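Local coordinates for sister chromatid cohesion protein (Chaetomium thermophilum, PDB 5T8V) that probably helps load cohesin onto chromatin, this chain being the C-terminal HEAT-repeat fragment of the SCC2 loader, at residues T132-M137 against N150-A155; L427-M432 against R603-E608; A642-L647 against S681-L686. All blocks are in the same frame, centred on the assembly; numbering follows the deposited sequence.

Contact 1 of 3, residues T132-M137 against N150-A155; sequences TSMRIM and NAIEQA
The one flat group taking part is the peptide unit joining Ala151 to Ile152, and the methyl CE of Met134 rests over one of its faces, almost directly above Ala151 C and 3.7 Å from Ala151 O. No aromatic ring or charged plane enters; everything else is aliphatic carbon and thioether sulphur. The two segments form part of a helical hairpin in a chain described as built of HEAT repeats: the end of helix 120-136 and the start of helix 149-172, consecutive and roughly antiparallel at 138°, with their axes 10.0 Å apart at closest approach.

Two methionines bridge that spacing. Met134 bends at both chi2 and chi3, and the second bend (107°) swings CE towards the facing helix, where it touches two alanine methyls, 3.9 Å from Ala151 CB and 4.2 Å from Ala155 CB. The small residues make room for the methionine end. Ile152 flanks the same chain, its CG1 4.1 Å from Met134 SD.

Other helices pack around the contact. Met206, Met207 and Leu210 of helix 190-213 touch Met134, while Leu87 and Cys90 of helix 81-96 touch Ser133. The hydroxyl of Ser133 is satisfied within its own helix by the carbonyl oxygen of Ala129. The two segments themselves meet through van der Waals contact.

Met137, one turn on from Ser133, is extended as far as SD and then turns at chi3 (-73°), which sets its CE 3.8 Å from Ile152 CG1 and 4.2 Å from Ala151 CB.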
ATOM      1  N   THR A 132     -60.092  21.559  15.443  1.00 20.90           N
ATOM      2  CA  THR A 132     -60.906  21.676  16.649  1.00 22.66           C
ATOM      3  C   THR A 132     -61.521  20.333  17.029  1.00 23.72           C
ATOM      4  O   THR A 132     -61.486  19.930  18.197  1.00 24.60           O
ATOM      5  CB  THR A 132     -61.995  22.730  16.448  1.00 23.00           C
ATOM      6  OG1 THR A 132     -61.387  24.018  16.289  1.00 23.45           O
ATOM      7  CG2 THR A 132     -62.943  22.772  17.644  1.00 24.55           C
ATOM      8  N   SER A 133     -62.103  19.628  16.054  1.00 23.50           N
ATOM      9  CA  SER A 133     -62.700  18.327  16.343  1.00 24.21           C
ATOM     10  C   SER A 133     -61.683  17.391  16.986  1.00 24.36           C
ATOM     11  O   SER A 133     -61.949  16.783  18.034  1.00 25.74           O
ATOM     12  CB  SER A 133     -63.258  17.712  15.061  1.00 25.52           C
ATOM     13  OG  SER A 133     -64.313  18.497  14.538  1.00 27.53           O
ATOM     14  N   MET A 134     -60.505  17.263  16.372  1.00 24.91           N
ATOM     15  CA  MET A 134     -59.479  16.380  16.919  1.00 23.97           C
ATOM     16  C   MET A 134     -59.124  16.776  18.348  1.00 24.06           C
ATOM     17  O   MET A 134     -59.130  15.938  19.259  1.00 23.72           O
ATOM     18  CB  MET A 134     -58.237  16.406  16.029  1.00 22.98           C
ATOM     19  CG  MET A 134     -58.485  15.986  14.584  1.00 23.06           C
ATOM     20  SD  MET A 134     -59.302  14.386  14.423  1.00 24.77           S
ATOM     21  CE  MET A 134     -60.947  14.895  13.926  1.00 25.23           C
ATOM     22  N   ARG A 135     -58.818  18.058  18.567  1.00 28.73           N
ATOM     23  CA  ARG A 135     -58.468  18.496  19.915  1.00 29.49           C
ATOM     24  C   ARG A 135     -59.569  18.150  20.910  1.00 29.88           C
ATOM     25  O   ARG A 135     -59.285  17.727  22.037  1.00 30.04           O
ATOM     26  CB  ARG A 135     -58.187  19.995  19.927  1.00 29.68           C
ATOM     27  CG  ARG A 135     -57.982  20.555  21.321  1.00 31.09           C
ATOM     28  CD  ARG A 135     -57.169  21.827  21.283  1.00 32.74           C
ATOM     29  NE  ARG A 135     -55.776  21.571  20.931  1.00 33.23           N
ATOM     30  CZ  ARG A 135     -54.913  22.512  20.557  1.00 34.12           C
ATOM     31  NH1 ARG A 135     -55.299  23.779  20.473  1.00 35.24           N
ATOM     32  NH2 ARG A 135     -53.665  22.186  20.257  1.00 34.36           N
ATOM     33  N   ILE A 136     -60.831  18.321  20.512  1.00 21.59           N
ATOM     34  CA  ILE A 136     -61.939  17.909  21.369  1.00 23.74           C
ATOM     35  C   ILE A 136     -61.843  16.423  21.680  1.00 25.07           C
ATOM     36  O   ILE A 136     -62.159  15.984  22.793  1.00 25.33           O
ATOM     37  CB  ILE A 136     -63.286  18.268  20.711  1.00 23.97           C
ATOM     38  CG1 ILE A 136     -63.489  19.785  20.746  1.00 24.03           C
ATOM     39  CG2 ILE A 136     -64.446  17.552  21.413  1.00 25.62           C
ATOM     40  CD1 ILE A 136     -64.657  20.272  19.917  1.00 24.60           C
ATOM     41  N   MET A 137     -61.408  15.622  20.706  1.00 32.50           N
ATOM     42  CA  MET A 137     -61.184  14.203  20.953  1.00 32.97           C
ATOM     43  C   MET A 137     -59.888  13.926  21.707  1.00 32.56           C
ATOM     44  O   MET A 137     -59.596  12.758  21.987  1.00 33.00           O
ATOM     45  CB  MET A 137     -61.182  13.429  19.633  1.00 32.55           C
ATOM     46  CG  MET A 137     -62.571  13.106  19.115  1.00 33.93           C
ATOM     47  SD  MET A 137     -62.550  12.070  17.642  1.00 34.29           S
ATOM     48  CE  MET A 137     -62.004  13.254  16.418  1.00 32.89           C
ATOM     49  N   ASN A 150     -65.909   9.347  11.736  1.00 40.53           N
ATOM     50  CA  ASN A 150     -66.087  10.102  10.501  1.00 37.45           C
ATOM     51  C   ASN A 150     -65.316  11.416  10.535  1.00 33.22           C
ATOM     52  O   ASN A 150     -64.794  11.857   9.507  1.00 31.89           O
ATOM     53  CB  ASN A 150     -67.572  10.361  10.256  1.00 38.55           C
ATOM     54  CG  ASN A 150     -67.828  11.054   8.935  1.00 38.34           C
ATOM     55  OD1 ASN A 150     -67.657  10.463   7.868  1.00 39.28           O
ATOM     56  ND2 ASN A 150     -68.246  12.311   8.997  1.00 37.90           N
ATOM     57  N   ALA A 151     -65.237  12.061  11.701  1.00 27.70           N
ATOM     58  CA  ALA A 151     -64.459  13.293  11.799  1.00 24.18           C
ATOM     59  C   ALA A 151     -62.992  13.024  11.496  1.00 22.35           C
ATOM     60  O   ALA A 151     -62.351  13.769  10.742  1.00 21.32           O
ATOM     61  CB  ALA A 151     -64.621  13.912  13.188  1.00 23.97           C
ATOM     62  N   ILE A 152     -62.441  11.954  12.072  1.00 21.59           N
ATOM     63  CA  ILE A 152     -61.081  11.547  11.735  1.00 20.46           C
ATOM     64  C   ILE A 152     -60.961  11.326  10.235  1.00 21.29           C
ATOM     65  O   ILE A 152     -59.989  11.758   9.605  1.00 21.17           O
ATOM     66  CB  ILE A 152     -60.683  10.287  12.526  1.00 21.28           C
ATOM     67  CG1 ILE A 152     -60.698  10.581  14.028  1.00 21.19           C
ATOM     68  CG2 ILE A 152     -59.297   9.805  12.099  1.00 21.00           C
ATOM     69  CD1 ILE A 152     -60.502   9.368  14.902  1.00 22.29           C
ATOM     70  N   GLU A 153     -61.947  10.656   9.635  1.00 33.16           N
ATOM     71  CA  GLU A 153     -61.896  10.403   8.198  1.00 34.63           C
ATOM     72  C   GLU A 153     -61.816  11.710   7.415  1.00 31.80           C
ATOM     73  O   GLU A 153     -61.010  11.847   6.487  1.00 29.57           O
ATOM     74  CB  GLU A 153     -63.118   9.587   7.772  1.00 39.94           C
ATOM     75  CG  GLU A 153     -62.868   8.677   6.582  1.00 45.62           C
ATOM     76  CD  GLU A 153     -61.874   7.576   6.897  1.00 49.67           C
ATOM     77  OE1 GLU A 153     -61.713   7.244   8.091  1.00 49.66           O
ATOM     78  OE2 GLU A 153     -61.251   7.047   5.953  1.00 52.13           O
ATOM     79  N   GLN A 154     -62.650  12.687   7.781  1.00 34.89           N
ATOM     80  CA  GLN A 154     -62.640  13.977   7.099  1.00 33.48           C
ATOM     81  C   GLN A 154     -61.288  14.664   7.247  1.00 30.65           C
ATOM     82  O   GLN A 154     -60.711  15.147   6.265  1.00 30.52           O
ATOM     83  CB  GLN A 154     -63.756  14.865   7.653  1.00 34.47           C
ATOM     84  CG  GLN A 154     -65.158  14.342   7.387  1.00 38.10           C
ATOM     85  CD  GLN A 154     -66.221  15.088   8.176  1.00 40.26           C
ATOM     86  OE1 GLN A 154     -65.964  15.585   9.274  1.00 39.49           O
ATOM     87  NE2 GLN A 154     -67.423  15.168   7.618  1.00 42.86           N
ATOM     88  N   ALA A 155     -60.767  14.723   8.475  1.00 18.36           N
ATOM     89  CA  ALA A 155     -59.464  15.342   8.698  1.00 17.32           C
ATOM     90  C   ALA A 155     -58.393  14.678   7.841  1.00 17.43           C
ATOM     91  O   ALA A 155     -57.589  15.357   7.190  1.00 16.96           O
ATOM     92  CB  ALA A 155     -59.099  15.261  10.180  1.00 17.01           C
TER

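Contact 2 of 3, residues L427-M432 against R603-E608; sequences LLRLLM and RSQFCE
In Phe606 a chi1 of 170°, anti to the backbone N, sends CG towards helix 423-440, and chi2 (64°) turns the ring so that one face meets Leu428 CB. That carbon sits 4.1 Å from the centroid of the Phe606 ring and only 14° off the normal, a CH-pi contact displaced towards the rim. Met432 CB lies instead at the edge, near the ring plane, 4.1 Å from Phe606 CD1. The same ring atom approaches a backbone oxygen, with Phe606 CD1 3.7 Å from Leu428 O. Past its CB, Met432 bends at chi2 and chi3 and folds CE back against the loop, 3.8 Å from Gln605 O and close to Phe606 CA.

Within this HEAT-repeat protein the linker between helices 590-602 and 610-619 packs on helix 423-440, some 170 residues earlier. Met459 and Ile463 of helix 446-474, together with Leu416, also touch Phe606 and help to bury the ring.

On the more exposed flank, Arg429 crosses Gln605 at about a right angle. Arg429 CB meets Phe606 CB at 3.9 Å, and farther out Arg429 CD reaches to 3.5 Å from Gln605 OE1. The contact between Arg429 and Gln605 is van der Waals, CD of the arginine lying against OE1 and CB of the glutamine; the charge of Arg429 has its partner in Glu425 of the same helix, a salt bridge through NE.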
ATOM      1  N   LEU A 427     -25.945   2.855  14.820  1.00  9.53           N
ATOM      2  CA  LEU A 427     -26.011   2.391  13.440  1.00 10.19           C
ATOM      3  C   LEU A 427     -24.622   2.051  12.915  1.00 10.44           C
ATOM      4  O   LEU A 427     -24.410   0.988  12.318  1.00 15.04           O
ATOM      5  CB  LEU A 427     -26.675   3.458  12.572  1.00 10.54           C
ATOM      6  CG  LEU A 427     -28.161   3.688  12.853  1.00 10.62           C
ATOM      7  CD1 LEU A 427     -28.601   5.039  12.329  1.00 10.98           C
ATOM      8  CD2 LEU A 427     -28.987   2.581  12.222  1.00 11.70           C
ATOM      9  N   LEU A 428     -23.657   2.946  13.142  1.00 14.23           N
ATOM     10  CA  LEU A 428     -22.287   2.689  12.710  1.00 13.96           C
ATOM     11  C   LEU A 428     -21.685   1.496  13.438  1.00 13.38           C
ATOM     12  O   LEU A 428     -20.881   0.759  12.859  1.00 14.15           O
ATOM     13  CB  LEU A 428     -21.427   3.931  12.937  1.00 13.14           C
ATOM     14  CG  LEU A 428     -21.710   5.120  12.020  1.00 13.26           C
ATOM     15  CD1 LEU A 428     -21.050   6.379  12.565  1.00 13.09           C
ATOM     16  CD2 LEU A 428     -21.224   4.831  10.611  1.00 14.28           C
ATOM     17  N   ARG A 429     -22.050   1.294  14.705  1.00 14.83           N
ATOM     18  CA  ARG A 429     -21.534   0.156  15.458  1.00 14.88           C
ATOM     19  C   ARG A 429     -22.002  -1.156  14.845  1.00 15.82           C
ATOM     20  O   ARG A 429     -21.195  -2.052  14.574  1.00 16.23           O
ATOM     21  CB  ARG A 429     -21.976   0.247  16.919  1.00 15.17           C
ATOM     22  CG  ARG A 429     -21.411  -0.849  17.815  1.00 17.15           C
ATOM     23  CD  ARG A 429     -22.375  -1.203  18.936  1.00 17.10           C
ATOM     24  NE  ARG A 429     -22.726  -0.043  19.751  1.00 17.50           N
ATOM     25  CZ  ARG A 429     -23.664  -0.047  20.690  1.00 16.80           C
ATOM     26  NH1 ARG A 429     -24.359  -1.148  20.940  1.00 15.82           N
ATOM     27  NH2 ARG A 429     -23.914   1.056  21.380  1.00 16.74           N
ATOM     28  N   LEU A 430     -23.311  -1.290  14.625  1.00 11.43           N
ATOM     29  CA  LEU A 430     -23.824  -2.530  14.051  1.00 12.19           C
ATOM     30  C   LEU A 430     -23.306  -2.731  12.633  1.00 13.77           C
ATOM     31  O   LEU A 430     -22.962  -3.855  12.241  1.00 15.10           O
ATOM     32  CB  LEU A 430     -25.350  -2.526  14.079  1.00 11.89           C
ATOM     33  CG  LEU A 430     -25.966  -2.380  15.472  1.00 11.50           C
ATOM     34  CD1 LEU A 430     -27.474  -2.350  15.374  1.00 13.27           C
ATOM     35  CD2 LEU A 430     -25.520  -3.498  16.394  1.00 11.36           C
ATOM     36  N   LEU A 431     -23.234  -1.655  11.849  1.00 23.18           N
ATOM     37  CA  LEU A 431     -22.669  -1.765  10.510  1.00 25.29           C
ATOM     38  C   LEU A 431     -21.234  -2.274  10.571  1.00 26.35           C
ATOM     39  O   LEU A 431     -20.846  -3.164   9.805  1.00 30.32           O
ATOM     40  CB  LEU A 431     -22.741  -0.411   9.807  1.00 26.76           C
ATOM     41  CG  LEU A 431     -22.805  -0.432   8.279  1.00 31.41           C
ATOM     42  CD1 LEU A 431     -23.331   0.890   7.755  1.00 32.72           C
ATOM     43  CD2 LEU A 431     -21.447  -0.718   7.682  1.00 33.84           C
ATOM     44  N   MET A 432     -20.438  -1.736  11.496  1.00 16.22           N
ATOM     45  CA  MET A 432     -19.048  -2.155  11.624  1.00 16.12           C
ATOM     46  C   MET A 432     -18.952  -3.624  12.014  1.00 16.78           C
ATOM     47  O   MET A 432     -18.206  -4.394  11.398  1.00 18.07           O
ATOM     48  CB  MET A 432     -18.335  -1.267  12.647  1.00 15.16           C
ATOM     49  CG  MET A 432     -16.910  -1.691  12.958  1.00 17.51           C
ATOM     50  SD  MET A 432     -16.815  -2.923  14.272  1.00 19.29           S
ATOM     51  CE  MET A 432     -17.292  -1.944  15.695  1.00 18.23           C
ATOM     52  N   ARG A 603     -15.204   5.391  24.418  1.00 21.72           N
ATOM     53  CA  ARG A 603     -15.437   4.166  25.164  1.00 22.38           C
ATOM     54  C   ARG A 603     -16.618   3.372  24.625  1.00 22.81           C
ATOM     55  O   ARG A 603     -17.013   2.377  25.239  1.00 25.52           O
ATOM     56  CB  ARG A 603     -15.660   4.489  26.642  1.00 24.34           C
ATOM     57  CG  ARG A 603     -14.584   5.375  27.250  1.00 26.12           C
ATOM     58  CD  ARG A 603     -13.194   4.776  27.102  1.00 28.04           C
ATOM     59  NE  ARG A 603     -13.097   3.461  27.730  1.00 31.34           N
ATOM     60  CZ  ARG A 603     -11.959   2.801  27.909  1.00 34.60           C
ATOM     61  NH1 ARG A 603     -10.812   3.333  27.515  1.00 37.31           N
ATOM     62  NH2 ARG A 603     -11.965   1.611  28.490  1.00 35.37           N
ATOM     63  N   SER A 604     -17.193   3.789  23.500  1.00 12.69           N
ATOM     64  CA  SER A 604     -18.260   3.030  22.874  1.00 13.05           C
ATOM     65  C   SER A 604     -17.681   1.830  22.135  1.00 13.71           C
ATOM     66  O   SER A 604     -16.502   1.798  21.778  1.00 13.71           O
ATOM     67  CB  SER A 604     -19.056   3.903  21.904  1.00 12.61           C
ATOM     68  OG  SER A 604     -18.320   4.162  20.718  1.00 12.49           O
ATOM     69  N   GLN A 605     -18.532   0.830  21.906  1.00 24.68           N
ATOM     70  CA  GLN A 605     -18.079  -0.378  21.228  1.00 15.75           C
ATOM     71  C   GLN A 605     -17.618  -0.080  19.807  1.00 15.40           C
ATOM     72  O   GLN A 605     -16.771  -0.797  19.265  1.00 17.57           O
ATOM     73  CB  GLN A 605     -19.195  -1.422  21.223  1.00 16.66           C
ATOM     74  CG  GLN A 605     -18.775  -2.764  20.661  1.00 19.30           C
ATOM     75  CD  GLN A 605     -19.911  -3.765  20.618  1.00 19.85           C
ATOM     76  OE1 GLN A 605     -21.000  -3.515  21.141  1.00 18.81           O
ATOM     77  NE2 GLN A 605     -19.662  -4.909  19.985  1.00 21.27           N
ATOM     78  N   PHE A 606     -18.152   0.975  19.191  1.00 17.04           N
ATOM     79  CA  PHE A 606     -17.742   1.336  17.837  1.00 17.18           C
ATOM     80  C   PHE A 606     -16.300   1.833  17.813  1.00 16.74           C
ATOM     81  O   PHE A 606     -15.443   1.263  17.128  1.00 16.70           O
ATOM     82  CB  PHE A 606     -18.691   2.394  17.272  1.00 14.05           C
ATOM     83  CG  PHE A 606     -18.224   3.005  15.983  1.00 16.79           C
ATOM     84  CD1 PHE A 606     -18.098   2.235  14.840  1.00 17.33           C
ATOM     85  CD2 PHE A 606     -17.922   4.353  15.913  1.00 16.57           C
ATOM     86  CE1 PHE A 606     -17.671   2.796  13.653  1.00 14.09           C
ATOM     87  CE2 PHE A 606     -17.495   4.920  14.728  1.00 17.29           C
ATOM     88  CZ  PHE A 606     -17.370   4.141  13.596  1.00 18.45           C
ATOM     89  N   CYS A 607     -16.010   2.900  18.561  1.00 19.17           N
ATOM     90  CA  CYS A 607     -14.675   3.487  18.525  1.00 18.63           C
ATOM     91  C   CYS A 607     -13.632   2.539  19.101  1.00 18.00           C
ATOM     92  O   CYS A 607     -12.497   2.491  18.613  1.00 17.86           O
ATOM     93  CB  CYS A 607     -14.665   4.812  19.284  1.00 19.50           C
ATOM     94  SG  CYS A 607     -15.544   6.140  18.442  1.00 20.89           S
ATOM     95  N   GLU A 608     -13.992   1.780  20.136  1.00 13.64           N
ATOM     96  CA  GLU A 608     -13.045   0.851  20.738  1.00 14.37           C
ATOM     97  C   GLU A 608     -12.560  -0.206  19.756  1.00 15.14           C
ATOM     98  O   GLU A 608     -11.563  -0.877  20.040  1.00 15.82           O
ATOM     99  CB  GLU A 608     -13.675   0.178  21.960  1.00 20.01           C
ATOM    100  CG  GLU A 608     -13.759   1.075  23.191  1.00 20.18           C
ATOM    101  CD  GLU A 608     -14.258   0.339  24.427  1.00 22.36           C
ATOM    102  OE1 GLU A 608     -14.785  -0.789  24.286  1.00 23.90           O
ATOM    103  OE2 GLU A 608     -14.121   0.885  25.545  1.00 22.60           O
TER

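Contact 3 of 3, residues A642-L647 against S681-L686; sequences ADPTIL and SLRPAL
Two inter-helix turns meet here, the one that follows helix 628-642 and the one that joins helix 666-682 to helix 685-696, with Pro644, Leu647, Leu682 and Arg683 at their junction. Pro644 CG packs 4.1 Å from Leu682 CD2, the two side chains crossing at about a right angle. Leu647 crosses Leu682 in the same manner, its CD1 4.0 Å from Leu682 CB, and its own CB lies 4.2 Å from Leu686 CD1. Met640 of helix 628-642 touches both Leu647 and Leu682 and so continues this apolar patch into the helix layer.

In this HEAT-repeat protein the two turns lie at the ends of neighbouring helices; the first connection contains a short 3-10 segment, 644-647, while helix 666-682 ends just before Arg683. The Arg683 chain, bent at chi2 (-67°) where CD leaves, reaches over to the first turn. Its guanidinium presents one face to the Pro644 carbonyl, whose O stands 3.9 Å above the plane near the rim, and Arg683 NH2 comes to 3.6 Å from Pro644 CB. The charge is met by Asp648, which forms a salt bridge with NH1. An alanine in place of Arg683 would probably leave Asp648 without this ionic partner and bare Pro644 CB and the carbonyl beside it.

Within the first turn, Thr645 OG1 donates a hydrogen bond of 2.7 Å to Asp643 OD1, arriving from above the carboxylate plane. The other carboxylate oxygen, Asp643 OD2, forms a salt bridge with Arg471 of helix 446-474.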
ATOM      1  N   ALA A 642      -5.378  12.391  10.084  1.00 31.25           N
ATOM      2  CA  ALA A 642      -6.368  12.783  11.080  1.00 29.83           C
ATOM      3  C   ALA A 642      -5.811  12.711  12.497  1.00 28.95           C
ATOM      4  O   ALA A 642      -6.225  13.491  13.363  1.00 28.95           O
ATOM      5  CB  ALA A 642      -7.608  11.901  10.952  1.00 30.04           C
ATOM      6  N   ASP A 643      -4.880  11.795  12.754  1.00 30.48           N
ATOM      7  CA  ASP A 643      -4.312  11.614  14.091  1.00 30.69           C
ATOM      8  C   ASP A 643      -2.906  11.050  13.950  1.00 31.25           C
ATOM      9  O   ASP A 643      -2.674   9.847  14.122  1.00 30.02           O
ATOM     10  CB  ASP A 643      -5.190  10.693  14.940  1.00 31.97           C
ATOM     11  CG  ASP A 643      -4.675  10.535  16.359  1.00 33.43           C
ATOM     12  OD1 ASP A 643      -3.963  11.442  16.844  1.00 31.81           O
ATOM     13  OD2 ASP A 643      -4.985   9.501  16.991  1.00 34.36           O
ATOM     14  N   PRO A 644      -1.926  11.905  13.633  1.00 26.45           N
ATOM     15  CA  PRO A 644      -0.557  11.409  13.411  1.00 27.47           C
ATOM     16  C   PRO A 644       0.063  10.729  14.621  1.00 28.28           C
ATOM     17  O   PRO A 644       1.086  10.046  14.466  1.00 29.67           O
ATOM     18  CB  PRO A 644       0.219  12.676  13.031  1.00 27.46           C
ATOM     19  CG  PRO A 644      -0.819  13.629  12.536  1.00 27.02           C
ATOM     20  CD  PRO A 644      -2.043  13.344  13.344  1.00 26.10           C
ATOM     21  N   THR A 645      -0.515  10.881  15.814  1.00 37.64           N
ATOM     22  CA  THR A 645       0.078  10.275  17.001  1.00 37.70           C
ATOM     23  C   THR A 645       0.138   8.757  16.905  1.00 34.77           C
ATOM     24  O   THR A 645       0.888   8.132  17.662  1.00 34.81           O
ATOM     25  CB  THR A 645      -0.702  10.678  18.254  1.00 38.65           C
ATOM     26  OG1 THR A 645      -2.023  10.128  18.197  1.00 38.92           O
ATOM     27  CG2 THR A 645      -0.792  12.195  18.374  1.00 39.76           C
ATOM     28  N   ILE A 646      -0.626   8.142  15.997  1.00 18.71           N
ATOM     29  CA  ILE A 646      -0.560   6.693  15.833  1.00 20.29           C
ATOM     30  C   ILE A 646       0.737   6.243  15.186  1.00 20.56           C
ATOM     31  O   ILE A 646       0.992   5.036  15.107  1.00 18.31           O
ATOM     32  CB  ILE A 646      -1.743   6.157  15.000  1.00 22.14           C
ATOM     33  CG1 ILE A 646      -1.709   6.728  13.581  1.00 24.62           C
ATOM     34  CG2 ILE A 646      -3.065   6.486  15.688  1.00 23.17           C
ATOM     35  CD1 ILE A 646      -2.734   6.121  12.662  1.00 25.68           C
ATOM     36  N   LEU A 647       1.556   7.178  14.711  1.00 30.81           N
ATOM     37  CA  LEU A 647       2.872   6.863  14.174  1.00 31.33           C
ATOM     38  C   LEU A 647       3.959   6.886  15.239  1.00 33.07           C
ATOM     39  O   LEU A 647       5.134   6.691  14.910  1.00 35.17           O
ATOM     40  CB  LEU A 647       3.224   7.848  13.055  1.00 31.03           C
ATOM     41  CG  LEU A 647       2.269   7.854  11.862  1.00 31.12           C
ATOM     42  CD1 LEU A 647       2.547   9.047  10.975  1.00 32.37           C
ATOM     43  CD2 LEU A 647       2.384   6.560  11.067  1.00 32.34           C
ATOM     44  N   SER A 681       6.585  12.555   6.220  1.00 28.47           N
ATOM     45  CA  SER A 681       6.050  13.909   6.176  1.00 28.64           C
ATOM     46  C   SER A 681       5.409  14.296   7.503  1.00 28.67           C
ATOM     47  O   SER A 681       5.576  15.426   7.973  1.00 29.08           O
ATOM     48  CB  SER A 681       5.037  14.029   5.040  1.00 29.80           C
ATOM     49  OG  SER A 681       4.424  15.305   5.037  1.00 31.36           O
ATOM     50  N   LEU A 682       4.675  13.371   8.125  1.00 41.08           N
ATOM     51  CA  LEU A 682       3.958  13.703   9.351  1.00 38.92           C
ATOM     52  C   LEU A 682       4.853  13.651  10.582  1.00 39.15           C
ATOM     53  O   LEU A 682       4.627  14.406  11.534  1.00 40.11           O
ATOM     54  CB  LEU A 682       2.768  12.761   9.524  1.00 36.36           C
ATOM     55  CG  LEU A 682       1.632  13.002   8.529  1.00 35.51           C
ATOM     56  CD1 LEU A 682       0.673  11.830   8.526  1.00 34.08           C
ATOM     57  CD2 LEU A 682       0.898  14.295   8.858  1.00 34.25           C
ATOM     58  N   ARG A 683       5.861  12.780  10.591  1.00 34.01           N
ATOM     59  CA  ARG A 683       6.799  12.686  11.709  1.00 32.61           C
ATOM     60  C   ARG A 683       8.207  12.520  11.155  1.00 32.65           C
ATOM     61  O   ARG A 683       8.683  11.396  10.949  1.00 32.44           O
ATOM     62  CB  ARG A 683       6.425  11.540  12.652  1.00 31.39           C
ATOM     63  CG  ARG A 683       5.107  11.763  13.397  1.00 31.05           C
ATOM     64  CD  ARG A 683       5.202  12.932  14.384  1.00 31.43           C
ATOM     65  NE  ARG A 683       3.902  13.517  14.706  1.00 29.78           N
ATOM     66  CZ  ARG A 683       3.164  13.196  15.763  1.00 28.76           C
ATOM     67  NH1 ARG A 683       3.581  12.279  16.626  1.00 28.24           N
ATOM     68  NH2 ARG A 683       2.000  13.798  15.962  1.00 28.74           N
ATOM     69  N   PRO A 684       8.906  13.630  10.896  1.00 28.44           N
ATOM     70  CA  PRO A 684      10.253  13.534  10.305  1.00 29.18           C
ATOM     71  C   PRO A 684      11.246  12.741  11.134  1.00 28.92           C
ATOM     72  O   PRO A 684      12.275  12.319  10.591  1.00 29.56           O
ATOM     73  CB  PRO A 684      10.683  15.002  10.181  1.00 29.19           C
ATOM     74  CG  PRO A 684       9.406  15.759  10.084  1.00 29.18           C
ATOM     75  CD  PRO A 684       8.427  15.022  10.951  1.00 28.18           C
ATOM     76  N   ALA A 685      10.994  12.533  12.427  1.00 26.91           N
ATOM     77  CA  ALA A 685      11.904  11.713  13.221  1.00 26.71           C
ATOM     78  C   ALA A 685      11.994  10.297  12.669  1.00 27.07           C
ATOM     79  O   ALA A 685      13.049   9.661  12.764  1.00 27.57           O
ATOM     80  CB  ALA A 685      11.454  11.683  14.680  1.00 26.39           C
ATOM     81  N   LEU A 686      10.904   9.788  12.093  1.00 28.78           N
ATOM     82  CA  LEU A 686      10.942   8.468  11.473  1.00 29.02           C
ATOM     83  C   LEU A 686      11.930   8.426  10.319  1.00 30.86           C
ATOM     84  O   LEU A 686      12.492   7.366  10.018  1.00 31.00           O
ATOM     85  CB  LEU A 686       9.547   8.083  10.978  1.00 28.02           C
ATOM     86  CG  LEU A 686       8.457   7.958  12.041  1.00 25.89           C
ATOM     87  CD1 LEU A 686       7.088   8.057  11.398  1.00 25.65           C
ATOM     88  CD2 LEU A 686       8.600   6.654  12.793  1.00 24.12           C
TER

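In the fold
The contacts come one after another along the chain, without overlap. Contact 1 joins neighbouring helices, contact 2 ties helix 423-440 to a linker, and contact 3 joins two turns. Contact 1 lies far out towards the N-terminal end, its centre 45 Å from that of contact 2 and 65 Å from that of contact 3. Contacts 2 and 3 are closer, with centres 25 Å apart and nearest atoms about 10 Å apart, and helix 446-474 touches both. Contacts 1 and 3 join parts close in sequence, whereas contact 2 brings together parts of the fragment about 170 residues apart.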